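Local coordinates for protein FKBP-type peptidyl-prolyl cis-trans isomerase FkpA (Escherichia coli, PDB 1Q6H) that catalyses cis-trans isomerization of peptide bonds preceding proline, which speeds protein folding in the periplasm, and also acts as a folding chaperone, at residues 149-154 with 213-218. Sequence-based numbering, arbitrary orientation.
Sequences TLIDGK and TLVFDV
In the antiparallel sheet of the FKBP domain, the strand that ends at a hairpin turn pairs with the C-terminal strand of the fold, and Thr149 opposite Val215 is the last firm rung of that ladder. The two residues form a hydrogen-bonded antiparallel pair: Thr149 N gives its hydrogen to Val215 O at 2.7 Å, almost straight, and Val215 N returns a bond to Thr149 O at 2.8 Å. On the same face of the sheet their side chains meet. Thr149 OG1 sits between the backbone N and the carbonyl carbon (chi1 57°), which lays it 3.4 Å from Val215 CB. A water bridges Thr149 OG1 and Val215 O, probably donating to the carbonyl, which would then receive both a peptide N-H and a water.

Leu150 and Leu214, the next pair, point to the other face, where their CD2 methyls approach to 4.3 Å and both side chains rest on Phe156. Beyond them the backbones diverge toward Ile151 and Thr213. The chain then reverses through a type I turn from Leu150 to Gly153, drawn together by Gly153 N bonding to Leu150 O, while Asp152 OD1 accepts from Lys154 N in an Asx turn, met from above the carboxylate plane.

Ile151, at the second position of the turn, reaches back across the contact. Its CG2 lies 3.9 Å from Thr213 CG2, the side chains crossing at about a right angle, and also touches Val215 CG2. Tyr106 of the long helix 70-112 packs against both Ile151 and Val215, and Arg107 of that helix binds Thr213 OG1. Where the backbones have parted, a second water takes over the link, accepting from Ile151 N and donating to Thr213 O at 2.6 Å.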
loop_
_atom_site.group_PDB
_atom_site.type_symbol
_atom_site.label_atom_id
_atom_site.label_comp_id
_atom_site.label_asym_id
_atom_site.label_seq_id
_atom_site.Cartn_x
_atom_site.Cartn_y
_atom_site.Cartn_z
ATOM N N THR A 149 17.921 20.299 21.043
ATOM C CA THR A 149 16.562 20.822 21.082
ATOM C C THR A 149 16.285 21.797 19.939
ATOM O O THR A 149 17.187 22.446 19.417
ATOM C CB THR A 149 16.267 21.585 22.382
ATOM O OG1 THR A 149 17.214 22.639 22.543
ATOM C CG2 THR A 149 16.451 20.723 23.632
ATOM N N LEU A 150 15.014 21.898 19.583
ATOM C CA LEU A 150 14.575 22.858 18.596
ATOM C C LEU A 150 14.468 24.129 19.394
ATOM O O LEU A 150 14.524 24.101 20.619
ATOM C CB LEU A 150 13.246 22.481 17.954
ATOM C CG LEU A 150 13.091 21.083 17.304
ATOM C CD1 LEU A 150 11.630 20.839 16.808
ATOM C CD2 LEU A 150 14.073 20.888 16.183
ATOM N N ILE A 151 14.316 25.254 18.713
ATOM C CA ILE A 151 14.334 26.510 19.421
ATOM C C ILE A 151 13.157 26.622 20.358
ATOM O O ILE A 151 13.193 27.427 21.253
ATOM C CB ILE A 151 14.384 27.687 18.481
ATOM C CG1 ILE A 151 13.162 27.692 17.546
ATOM C CG2 ILE A 151 15.733 27.692 17.735
ATOM C CD1 ILE A 151 13.025 28.988 16.726
ATOM N N ASP A 152 12.119 25.825 20.177
ATOM C CA ASP A 152 10.983 25.921 21.091
ATOM C C ASP A 152 11.159 25.070 22.326
ATOM O O ASP A 152 10.284 25.045 23.176
ATOM C CB ASP A 152 9.665 25.562 20.399
ATOM C CG ASP A 152 9.561 24.101 20.044
ATOM O OD1 ASP A 152 10.568 23.355 20.155
ATOM O OD2 ASP A 152 8.488 23.616 19.628
ATOM N N GLY A 153 12.285 24.372 22.413
ATOM C CA GLY A 153 12.609 23.541 23.557
ATOM C C GLY A 153 12.411 22.054 23.342
ATOM O O GLY A 153 12.803 21.240 24.179
ATOM N N LYS A 154 11.771 21.704 22.235
ATOM C CA LYS A 154 11.497 20.314 21.921
ATOM C C LYS A 154 12.801 19.554 21.756
ATOM O O LYS A 154 13.573 19.828 20.872
ATOM C CB LYS A 154 10.681 20.222 20.634
ATOM C CG LYS A 154 9.742 19.054 20.552
ATOM C CD LYS A 154 10.441 17.734 20.523
ATOM C CE LYS A 154 9.454 16.654 20.084
ATOM N NZ LYS A 154 9.952 15.278 20.379
ATOM N N THR A 213 16.610 25.902 13.101
ATOM C CA THR A 213 17.804 26.200 13.861
ATOM C C THR A 213 17.857 25.159 14.986
ATOM O O THR A 213 16.816 24.821 15.607
ATOM C CB THR A 213 17.733 27.621 14.396
ATOM O OG1 THR A 213 18.011 28.537 13.327
ATOM C CG2 THR A 213 18.833 27.889 15.420
ATOM N N LEU A 214 19.046 24.594 15.202
ATOM C CA LEU A 214 19.215 23.544 16.198
ATOM C C LEU A 214 20.022 24.038 17.395
ATOM O O LEU A 214 21.060 24.662 17.207
ATOM C CB LEU A 214 19.953 22.345 15.592
ATOM C CG LEU A 214 19.401 21.779 14.282
ATOM C CD1 LEU A 214 20.242 20.561 13.847
ATOM C CD2 LEU A 214 17.916 21.445 14.439
ATOM N N VAL A 215 19.581 23.689 18.604
ATOM C CA VAL A 215 20.306 24.015 19.816
ATOM C C VAL A 215 20.915 22.749 20.422
ATOM O O VAL A 215 20.178 21.844 20.827
ATOM C CB VAL A 215 19.388 24.628 20.860
ATOM C CG1 VAL A 215 20.210 25.179 22.031
ATOM C CG2 VAL A 215 18.533 25.750 20.231
ATOM N N PHE A 216 22.246 22.674 20.451
ATOM C CA PHE A 216 22.966 21.549 21.070
ATOM C C PHE A 216 23.782 21.967 22.305
ATOM O O PHE A 216 24.631 22.857 22.236
ATOM C CB PHE A 216 23.962 20.908 20.104
ATOM C CG PHE A 216 23.346 20.115 19.013
ATOM C CD1 PHE A 216 22.988 18.799 19.213
ATOM C CD2 PHE A 216 23.130 20.686 17.760
ATOM C CE1 PHE A 216 22.411 18.071 18.182
ATOM C CE2 PHE A 216 22.556 19.989 16.766
ATOM C CZ PHE A 216 22.211 18.669 16.949
ATOM N N ASP A 217 23.550 21.308 23.432
ATOM C CA ASP A 217 24.428 21.445 24.611
ATOM C C ASP A 217 25.374 20.267 24.539
ATOM O O ASP A 217 24.935 19.123 24.687
ATOM C CB ASP A 217 23.657 21.354 25.904
ATOM C CG ASP A 217 22.812 22.557 26.151
ATOM O OD1 ASP A 217 23.345 23.681 26.011
ATOM O OD2 ASP A 217 21.613 22.460 26.496
ATOM N N VAL A 218 26.655 20.531 24.311
ATOM C CA VAL A 218 27.633 19.474 24.070
ATOM C C VAL A 218 28.742 19.367 25.130
ATOM O O VAL A 218 29.212 20.379 25.646
ATOM C CB VAL A 218 28.285 19.706 22.744
ATOM C CG1 VAL A 218 29.122 18.510 22.322
ATOM C CG2 VAL A 218 27.215 19.982 21.692
HETATM O O HOH W 1 19.896 21.432 23.729
HETATM O O HOH W 2 14.254 24.981 15.842
#